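Local coordinates for protein glucosamine--fructose-6-phosphate aminotransferase [isomerizing] (Francisella tularensis subsp. tularensis, PDB 3TBF) that is the C-terminal, probably isomerase, domain of the enzyme that makes glucosamine 6-phosphate from fructose 6-phosphate with glutamine as nitrogen donor, at residues S26-A31 with F167-V172; I176-I181 with H332-P337; E222-K227 with S253-E258. All coordinates share one frame; numbering follows the deposited sequence.

Contact 1: residues S26-A31 with F167-V172; sequences SNTILA and FTTQLV
Ile29 and Val172 make the apolar part of this helix pair. CG1 of Ile29 meets CG1 of Val172 at 3.6 Å, and the two side chains cross at about a right angle. CG1 of Val172 lies anti to the backbone N (chi1 166°), which turns it to the side where Ile29 sits. The same methyl is 4.2 Å from Thr28 CG2, a looser touch. One turn earlier in helix 165-184, Thr169 CG2 lies 3.6 Å from Thr28 OG1. This is packing of a methyl against a hydroxyl, and the polar needs of both threonines are met by other groups. Thr28 OG1 is hydrogen-bonded to the carbonyl of Ala24 in its own helix and to the backbone N of Lys154. Thr169 OG1 is bonded to Lys165 O. The four touching residues are all buried. Behind them, Thr168 OG1 bonds to Gln21 OE1 and so gives the two helices a polar tie. The axes of the two helical segments approach to 9.4 Å and run roughly parallel, crossing at -27°. The arrangement packs helix 21-30 against the long helix 165-184, much of which belongs to the first of the two SIS domains of the isomerase.

Contact 2: residues I176-I181 with H332-P337; sequences IFTLVI and HDFSAP
The Phe334 ring reaches helical segment 176-181 with its outer end, the CZ atom. Thr178 CG2 stands at the ring edge, near the plane, 4.3 Å from CZ. Leu179 CD2 comes to the same CZ obliquely at 4.0 Å. Two further rings meet Phe334 from helix 63-80: Trp75, with planes at about 40°, and Tyr79, at about 35°; Leu200 of helix 190-201 also touches it.

Phe334 has CG anti to its carbonyl carbon (chi1 -76°), and the ring points at the helix. The backbone behind it is anchored. The N atoms of both Phe334 and Ser335 are hydrogen-bonded to Glu199 OE2. Within the segment, Ala336 N donates to His332 O at 2.9 Å and closes a turn of backbone around Phe334. Segment 332-337 leads into helix 335-355 of the second SIS domain region, whereas 176-181 belongs to helix 165-184, which lies largely in the first. The ring is one of the contacts between the two SIS regions.

Contact between the segments is apolar and buried. Thr178 and Leu179 are neighbours in the chain, and both side chains set out toward the loop that carries Phe334. The Thr178 hydroxyl is bonded to Leu174 O in its own helix, while its methyl meets the ring edge. Leu179 brings one branch, CD2, to the end of the ring. On the far side of the loop from the helix, Ser335 OG accepts a weak bond from His332 N, 3.0 Å long.

Contact 3: residues E222-K227 with S253-E258; sequences EYFSDK and SYIHAE
Ile255 fills the tight side of this contact. Its CD1 meets the ring edge of Phe224, near the plane, 3.9 Å from CD2. Its CG1 lies 3.6 Å from the carbonyl oxygen of Lys227. Both touches come from one arm of the side chain, with CG1 anti to the carbonyl carbon (chi1 -67°). Val351 of helix 335-355 packs on both Phe224 and Ile255, and Thr230 touches them too. An ST turn holds the backbone of Ile255: its N donates to Ser253 OG at 3.2 Å. Lys227 O is also bonded to Lys355 NZ.

The other side is looser and more exposed. The amine end of Lys227 turns away from Ile255. NZ bonds to Tyr223 O at 3.1 Å and forms a salt bridge with Asp226 OD1, which offers its syn lone pair, at 2.6 Å. NZ also lies over one face of the Tyr223 ring, offset toward the rim. Lys227 N to Phe224 O closes a type I turn; Ser225 OG and N both donate to Glu222 O and hold the preceding 3-10 turn. The contact joins the approaches to neighbouring parallel strands 229-234 and 256-261, linked through helix 238-253: a beta-alpha-beta crossover of the second SIS domain.

In the fold
From the N terminus, helix 21-30 comes first. Contact 1 brings this helix to helix 165-184 and closes a loop of 135 residues that carries the first parallel sheet. The same helix 165-184 then enters contact 2. The two contacts touch, where Ile176 CD1 packs on Ile29 CA at 3.8 Å. Contact 2 closes the next long loop, tying helix 165-184 to the start of helix 335-355. Contact 3 is nested inside that loop. It closes a short loop of 25 residues holding strand 229-234 and helix 238-253. It lies on the opposite side of the chain's centre from the other two, about 30 Å from contact 1, centre to centre. In its segment 253-258, His256 and Glu258 hydrogen-bond to the second subunit.

Contact 1: residues S26-A31 with F167-V172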
loop_
_atom_site.group_PDB
_atom_site.type_symbol
_atom_site.label_atom_id
_atom_site.label_comp_id
_atom_site.label_asym_id
_atom_site.label_seq_id
_atom_site.Cartn_x
_atom_site.Cartn_y
_atom_site.Cartn_z
ATOM N N SER A 26 -21.269 -12.670 15.627
ATOM C CA SER A 26 -22.645 -12.438 16.037
ATOM C C SER A 26 -22.826 -11.584 17.339
ATOM O O SER A 26 -23.721 -10.746 17.405
ATOM C CB SER A 26 -23.407 -13.747 16.023
ATOM O OG SER A 26 -23.905 -13.967 17.260
ATOM N N ASN A 27 -21.938 -11.720 18.313
ATOM C CA ASN A 27 -21.942 -10.828 19.458
ATOM C C ASN A 27 -21.670 -9.371 19.074
ATOM O O ASN A 27 -22.332 -8.469 19.548
ATOM C CB ASN A 27 -20.964 -11.321 20.517
ATOM C CG ASN A 27 -21.509 -12.566 21.322
ATOM O OD1 ASN A 27 -22.710 -12.874 21.323
ATOM N ND2 ASN A 27 -20.608 -13.271 21.975
ATOM N N THR A 28 -20.759 -9.126 18.152
ATOM C CA THR A 28 -20.509 -7.764 17.738
ATOM C C THR A 28 -21.739 -7.122 17.083
ATOM O O THR A 28 -22.055 -5.967 17.352
ATOM C CB THR A 28 -19.344 -7.693 16.777
ATOM O OG1 THR A 28 -18.215 -8.325 17.390
ATOM C CG2 THR A 28 -19.023 -6.265 16.462
ATOM N N ILE A 29 -22.419 -7.852 16.223
ATOM C CA ILE A 29 -23.608 -7.297 15.577
ATOM C C ILE A 29 -24.742 -7.021 16.596
ATOM O O ILE A 29 -25.377 -5.965 16.622
ATOM C CB ILE A 29 -24.195 -8.274 14.554
ATOM C CG1 ILE A 29 -23.269 -8.429 13.377
ATOM C CG2 ILE A 29 -25.540 -7.798 14.054
ATOM C CD1 ILE A 29 -23.651 -9.569 12.435
ATOM N N LEU A 30 -24.969 -8.009 17.424
ATOM C CA LEU A 30 -26.007 -7.957 18.437
ATOM C C LEU A 30 -25.917 -6.672 19.256
ATOM O O LEU A 30 -26.916 -6.060 19.547
ATOM C CB LEU A 30 -25.906 -9.193 19.336
ATOM C CG LEU A 30 -27.160 -9.993 19.715
ATOM C CD1 LEU A 30 -28.317 -9.071 20.179
ATOM C CD2 LEU A 30 -27.619 -10.882 18.548
ATOM N N ALA A 31 -24.721 -6.241 19.616
ATOM C CA ALA A 31 -24.581 -5.094 20.510
ATOM C C ALA A 31 -25.006 -3.767 19.868
ATOM O O ALA A 31 -25.151 -2.758 20.572
ATOM C CB ALA A 31 -23.134 -4.990 21.054
ATOM N N PHE A 167 -9.737 -9.420 13.818
ATOM C CA PHE A 167 -9.836 -8.903 12.496
ATOM C C PHE A 167 -11.244 -8.987 11.931
ATOM O O PHE A 167 -11.754 -8.011 11.403
ATOM C CB PHE A 167 -8.890 -9.642 11.571
ATOM C CG PHE A 167 -8.999 -9.213 10.137
ATOM C CD1 PHE A 167 -8.472 -8.024 9.723
ATOM C CD2 PHE A 167 -9.607 -10.019 9.214
ATOM C CE1 PHE A 167 -8.544 -7.642 8.362
ATOM C CE2 PHE A 167 -9.690 -9.665 7.867
ATOM C CZ PHE A 167 -9.201 -8.468 7.441
ATOM N N THR A 168 -11.878 -10.150 12.052
ATOM C CA THR A 168 -13.210 -10.313 11.538
ATOM C C THR A 168 -14.234 -9.456 12.265
ATOM O O THR A 168 -15.081 -8.883 11.605
ATOM C CB THR A 168 -13.615 -11.774 11.500
ATOM O OG1 THR A 168 -13.376 -12.379 12.777
ATOM C CG2 THR A 168 -12.851 -12.492 10.378
ATOM N N THR A 169 -14.114 -9.327 13.588
ATOM C CA THR A 169 -14.973 -8.432 14.326
ATOM C C THR A 169 -14.712 -6.971 14.043
ATOM O O THR A 169 -15.650 -6.140 14.100
ATOM C CB THR A 169 -14.916 -8.665 15.858
ATOM O OG1 THR A 169 -13.608 -8.405 16.354
ATOM C CG2 THR A 169 -15.319 -10.088 16.207
ATOM N N GLN A 170 -13.466 -6.611 13.706
ATOM C CA GLN A 170 -13.234 -5.229 13.259
ATOM C C GLN A 170 -13.907 -4.975 11.933
ATOM O O GLN A 170 -14.556 -3.952 11.759
ATOM C CB GLN A 170 -11.773 -4.878 13.214
ATOM C CG GLN A 170 -11.159 -4.734 14.601
ATOM C CD GLN A 170 -9.642 -4.833 14.556
ATOM O OE1 GLN A 170 -9.059 -4.946 13.485
ATOM N NE2 GLN A 170 -9.000 -4.742 15.710
ATOM N N LEU A 171 -13.821 -5.920 11.017
ATOM C CA LEU A 171 -14.577 -5.824 9.771
ATOM C C LEU A 171 -16.071 -5.673 10.028
ATOM O O LEU A 171 -16.716 -4.806 9.502
ATOM C CB LEU A 171 -14.347 -7.060 8.929
ATOM C CG LEU A 171 -13.303 -7.133 7.773
ATOM C CD1 LEU A 171 -12.432 -5.931 7.584
ATOM C CD2 LEU A 171 -12.476 -8.382 7.879
ATOM N N VAL A 172 -16.641 -6.513 10.859
ATOM C CA VAL A 172 -18.051 -6.413 11.098
ATOM C C VAL A 172 -18.412 -5.045 11.705
ATOM O O VAL A 172 -19.362 -4.406 11.256
ATOM C CB VAL A 172 -18.553 -7.585 11.968
ATOM C CG1 VAL A 172 -19.932 -7.324 12.514
ATOM C CG2 VAL A 172 -18.599 -8.853 11.166
#

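Contact 2: residues I176-I181 with H332-P337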
loop_
_atom_site.group_PDB
_atom_site.type_symbol
_atom_site.label_atom_id
_atom_site.label_comp_id
_atom_site.label_asym_id
_atom_site.label_seq_id
_atom_site.Cartn_x
_atom_site.Cartn_y
_atom_site.Cartn_z
ATOM N N ILE A 176 -21.069 -2.224 10.112
ATOM C CA ILE A 176 -22.179 -1.646 10.846
ATOM C C ILE A 176 -22.090 -0.110 10.833
ATOM O O ILE A 176 -23.053 0.551 10.527
ATOM C CB ILE A 176 -22.207 -2.159 12.305
ATOM C CG1 ILE A 176 -22.688 -3.599 12.326
ATOM C CG2 ILE A 176 -23.074 -1.266 13.222
ATOM C CD1 ILE A 176 -22.309 -4.285 13.628
ATOM N N PHE A 177 -20.931 0.429 11.168
ATOM C CA PHE A 177 -20.620 1.844 10.999
ATOM C C PHE A 177 -20.952 2.366 9.581
ATOM O O PHE A 177 -21.554 3.423 9.430
ATOM C CB PHE A 177 -19.127 2.075 11.330
ATOM C CG PHE A 177 -18.631 3.440 10.988
ATOM C CD1 PHE A 177 -19.084 4.523 11.679
ATOM C CD2 PHE A 177 -17.707 3.628 9.990
ATOM C CE1 PHE A 177 -18.639 5.798 11.380
ATOM C CE2 PHE A 177 -17.257 4.901 9.684
ATOM C CZ PHE A 177 -17.726 5.985 10.399
ATOM N N THR A 178 -20.585 1.627 8.545
ATOM C CA THR A 178 -20.951 2.038 7.194
ATOM C C THR A 178 -22.438 2.236 7.097
ATOM O O THR A 178 -22.862 3.251 6.561
ATOM C CB THR A 178 -20.518 1.027 6.143
ATOM O OG1 THR A 178 -19.102 1.010 6.096
ATOM C CG2 THR A 178 -20.997 1.390 4.790
ATOM N N LEU A 179 -23.238 1.299 7.619
ATOM C CA LEU A 179 -24.698 1.416 7.463
ATOM C C LEU A 179 -25.294 2.528 8.351
ATOM O O LEU A 179 -26.204 3.259 7.938
ATOM C CB LEU A 179 -25.390 0.083 7.692
ATOM C CG LEU A 179 -24.938 -1.062 6.771
ATOM C CD1 LEU A 179 -25.553 -2.427 7.188
ATOM C CD2 LEU A 179 -25.295 -0.821 5.343
ATOM N N VAL A 180 -24.782 2.703 9.544
ATOM C CA VAL A 180 -25.181 3.832 10.357
ATOM C C VAL A 180 -24.958 5.179 9.686
ATOM O O VAL A 180 -25.813 6.014 9.677
ATOM C CB VAL A 180 -24.417 3.840 11.692
ATOM C CG1 VAL A 180 -24.586 5.228 12.417
ATOM C CG2 VAL A 180 -24.887 2.617 12.600
ATOM N N ILE A 181 -23.794 5.359 9.079
ATOM C CA ILE A 181 -23.463 6.585 8.361
ATOM C C ILE A 181 -24.320 6.708 7.131
ATOM O O ILE A 181 -24.816 7.776 6.823
ATOM C CB ILE A 181 -21.957 6.616 7.948
ATOM C CG1 ILE A 181 -21.111 6.622 9.195
ATOM C CG2 ILE A 181 -21.604 7.896 7.146
ATOM C CD1 ILE A 181 -21.481 7.776 10.194
ATOM N N HIS A 332 -22.227 -11.721 -0.237
ATOM C CA HIS A 332 -22.016 -10.538 -1.067
ATOM C C HIS A 332 -20.955 -9.570 -0.489
ATOM O O HIS A 332 -19.982 -10.002 0.131
ATOM C CB HIS A 332 -23.381 -9.882 -1.348
ATOM C CG HIS A 332 -24.360 -10.812 -2.000
ATOM N ND1 HIS A 332 -24.083 -11.482 -3.177
ATOM C CD2 HIS A 332 -25.608 -11.194 -1.630
ATOM C CE1 HIS A 332 -25.123 -12.232 -3.499
ATOM N NE2 HIS A 332 -26.061 -12.074 -2.576
ATOM N N ASP A 333 -21.114 -8.275 -0.694
ATOM C CA ASP A 333 -20.016 -7.346 -0.393
ATOM C C ASP A 333 -19.674 -7.278 1.056
ATOM O O ASP A 333 -18.536 -7.001 1.427
ATOM C CB ASP A 333 -20.354 -5.923 -0.832
ATOM C CG ASP A 333 -20.165 -5.692 -2.337
ATOM O OD1 ASP A 333 -19.708 -6.636 -3.072
ATOM O OD2 ASP A 333 -20.452 -4.512 -2.737
ATOM N N PHE A 334 -20.668 -7.461 1.898
ATOM C CA PHE A 334 -20.414 -7.262 3.304
ATOM C C PHE A 334 -19.923 -8.568 3.927
ATOM O O PHE A 334 -18.959 -8.565 4.727
ATOM C CB PHE A 334 -21.616 -6.691 4.019
ATOM C CG PHE A 334 -21.834 -5.241 3.765
ATOM C CD1 PHE A 334 -20.992 -4.309 4.294
ATOM C CD2 PHE A 334 -22.900 -4.800 3.040
ATOM C CE1 PHE A 334 -21.200 -2.926 4.087
ATOM C CE2 PHE A 334 -23.126 -3.452 2.866
ATOM C CZ PHE A 334 -22.257 -2.514 3.398
ATOM N N SER A 335 -20.522 -9.682 3.525
ATOM C CA SER A 335 -20.171 -10.939 4.128
ATOM C C SER A 335 -18.916 -11.551 3.572
ATOM O O SER A 335 -18.132 -12.114 4.314
ATOM C CB SER A 335 -21.359 -11.945 4.043
ATOM O OG SER A 335 -21.737 -12.271 2.715
ATOM N N ALA A 336 -18.696 -11.428 2.278
ATOM C CA ALA A 336 -17.662 -12.228 1.626
ATOM C C ALA A 336 -16.282 -11.894 2.110
ATOM O O ALA A 336 -15.477 -12.787 2.308
ATOM C CB ALA A 336 -17.766 -12.173 0.079
ATOM N N PRO A 337 -15.987 -10.619 2.357
ATOM C CA PRO A 337 -14.640 -10.351 2.881
ATOM C C PRO A 337 -14.305 -11.056 4.202
ATOM O O PRO A 337 -13.178 -11.524 4.408
ATOM C CB PRO A 337 -14.650 -8.830 3.088
ATOM C CG PRO A 337 -15.629 -8.360 1.965
ATOM C CD PRO A 337 -16.734 -9.382 2.062
#

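Contact 3: residues E222-K227 with S253-E258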
loop_
_atom_site.group_PDB
_atom_site.type_symbol
_atom_site.label_atom_id
_atom_site.label_comp_id
_atom_site.label_asym_id
_atom_site.label_seq_id
_atom_site.Cartn_x
_atom_site.Cartn_y
_atom_site.Cartn_z
ATOM N N GLU A 222 0.366 -29.467 3.436
ATOM C CA GLU A 222 1.610 -30.254 3.273
ATOM C C GLU A 222 2.444 -29.717 2.097
ATOM O O GLU A 222 3.670 -29.701 2.160
ATOM C CB GLU A 222 1.311 -31.739 3.039
ATOM C CG GLU A 222 0.795 -32.485 4.299
ATOM C CD GLU A 222 -0.230 -33.651 4.015
ATOM O OE1 GLU A 222 -0.583 -33.927 2.837
ATOM O OE2 GLU A 222 -0.696 -34.300 4.997
ATOM N N TYR A 223 1.757 -29.257 1.049
ATOM C CA TYR A 223 2.392 -28.602 -0.083
ATOM C C TYR A 223 3.378 -27.476 0.335
ATOM O O TYR A 223 4.318 -27.203 -0.396
ATOM C CB TYR A 223 1.329 -28.075 -1.070
ATOM C CG TYR A 223 1.915 -27.416 -2.286
ATOM C CD1 TYR A 223 2.448 -28.172 -3.330
ATOM C CD2 TYR A 223 1.964 -26.024 -2.391
ATOM C CE1 TYR A 223 3.009 -27.552 -4.449
ATOM C CE2 TYR A 223 2.530 -25.403 -3.515
ATOM C CZ TYR A 223 3.055 -26.176 -4.520
ATOM O OH TYR A 223 3.628 -25.549 -5.604
ATOM N N PHE A 224 3.209 -26.871 1.511
ATOM C CA PHE A 224 3.987 -25.691 1.864
ATOM C C PHE A 224 5.230 -26.036 2.681
ATOM O O PHE A 224 6.017 -25.133 3.027
ATOM C CB PHE A 224 3.152 -24.643 2.614
ATOM C CG PHE A 224 2.136 -23.912 1.754
ATOM C CD1 PHE A 224 0.979 -24.539 1.346
ATOM C CD2 PHE A 224 2.323 -22.576 1.403
ATOM C CE1 PHE A 224 0.028 -23.892 0.600
ATOM C CE2 PHE A 224 1.381 -21.896 0.639
ATOM C CZ PHE A 224 0.225 -22.559 0.227
ATOM N N SER A 225 5.447 -27.314 2.972
ATOM C CA SER A 225 6.519 -27.672 3.928
ATOM C C SER A 225 7.920 -27.270 3.477
ATOM O O SER A 225 8.740 -26.915 4.307
ATOM C CB SER A 225 6.507 -29.171 4.245
ATOM O OG SER A 225 6.589 -29.919 3.052
ATOM N N ASP A 226 8.177 -27.337 2.174
ATOM C CA ASP A 226 9.473 -26.954 1.624
ATOM C C ASP A 226 9.493 -25.582 0.927
ATOM O O ASP A 226 10.482 -25.253 0.257
ATOM C CB ASP A 226 9.996 -28.025 0.663
ATOM C CG ASP A 226 9.151 -28.156 -0.595
ATOM O OD1 ASP A 226 8.057 -27.554 -0.682
ATOM O OD2 ASP A 226 9.592 -28.886 -1.514
ATOM N N LYS A 227 8.439 -24.786 1.115
ATOM C CA LYS A 227 8.271 -23.539 0.392
ATOM C C LYS A 227 8.704 -22.358 1.225
ATOM O O LYS A 227 8.414 -22.313 2.436
ATOM C CB LYS A 227 6.819 -23.362 -0.027
ATOM C CG LYS A 227 6.302 -24.437 -0.958
ATOM C CD LYS A 227 7.203 -24.626 -2.210
ATOM C CE LYS A 227 6.588 -25.581 -3.226
ATOM N NZ LYS A 227 6.439 -26.921 -2.652
ATOM N N SER A 253 4.210 -18.731 10.010
ATOM C CA SER A 253 5.018 -19.766 9.331
ATOM C C SER A 253 6.382 -19.277 8.894
ATOM O O SER A 253 7.239 -20.064 8.532
ATOM C CB SER A 253 4.294 -20.330 8.115
ATOM O OG SER A 253 4.426 -19.539 6.966
ATOM N N TYR A 254 6.566 -17.970 8.916
ATOM C CA TYR A 254 7.780 -17.341 8.441
ATOM C C TYR A 254 8.080 -17.541 6.974
ATOM O O TYR A 254 9.113 -17.169 6.562
ATOM C CB TYR A 254 9.009 -17.766 9.251
ATOM C CG TYR A 254 8.821 -17.669 10.739
ATOM C CD1 TYR A 254 8.050 -16.651 11.294
ATOM C CD2 TYR A 254 9.416 -18.596 11.595
ATOM C CE1 TYR A 254 7.860 -16.569 12.655
ATOM C CE2 TYR A 254 9.247 -18.509 12.966
ATOM C CZ TYR A 254 8.454 -17.494 13.490
ATOM O OH TYR A 254 8.269 -17.371 14.855
ATOM N N ILE A 255 7.155 -18.075 6.195
ATOM C CA ILE A 255 7.225 -18.003 4.752
ATOM C C ILE A 255 7.161 -16.551 4.273
ATOM O O ILE A 255 6.394 -15.748 4.796
ATOM C CB ILE A 255 6.093 -18.758 4.101
ATOM C CG1 ILE A 255 6.234 -20.251 4.368
ATOM C CG2 ILE A 255 6.119 -18.566 2.634
ATOM C CD1 ILE A 255 5.039 -21.095 3.840
ATOM N N HIS A 256 7.935 -16.232 3.236
ATOM C CA HIS A 256 7.885 -14.906 2.648
ATOM C C HIS A 256 6.631 -14.771 1.796
ATOM O O HIS A 256 6.667 -14.935 0.574
ATOM C CB HIS A 256 9.145 -14.592 1.822
ATOM C CG HIS A 256 9.287 -13.140 1.461
ATOM N ND1 HIS A 256 10.341 -12.659 0.720
ATOM C CD2 HIS A 256 8.508 -12.067 1.743
ATOM C CE1 HIS A 256 10.205 -11.353 0.570
ATOM N NE2 HIS A 256 9.090 -10.974 1.155
ATOM N N ALA A 257 5.533 -14.411 2.437
ATOM C CA ALA A 257 4.264 -14.330 1.773
ATOM C C ALA A 257 4.075 -12.897 1.444
ATOM O O ALA A 257 4.336 -12.067 2.278
ATOM C CB ALA A 257 3.162 -14.787 2.703
ATOM N N GLU A 258 3.618 -12.607 0.230
ATOM C CA GLU A 258 3.302 -11.273 -0.179
ATOM C C GLU A 258 2.041 -11.215 -1.031
ATOM O O GLU A 258 1.803 -12.092 -1.915
ATOM C CB GLU A 258 4.467 -10.731 -1.006
ATOM C CG GLU A 258 4.341 -9.224 -1.212
ATOM C CD GLU A 258 5.455 -8.648 -2.055
ATOM O OE1 GLU A 258 6.234 -9.484 -2.579
ATOM O OE2 GLU A 258 5.518 -7.394 -2.214
#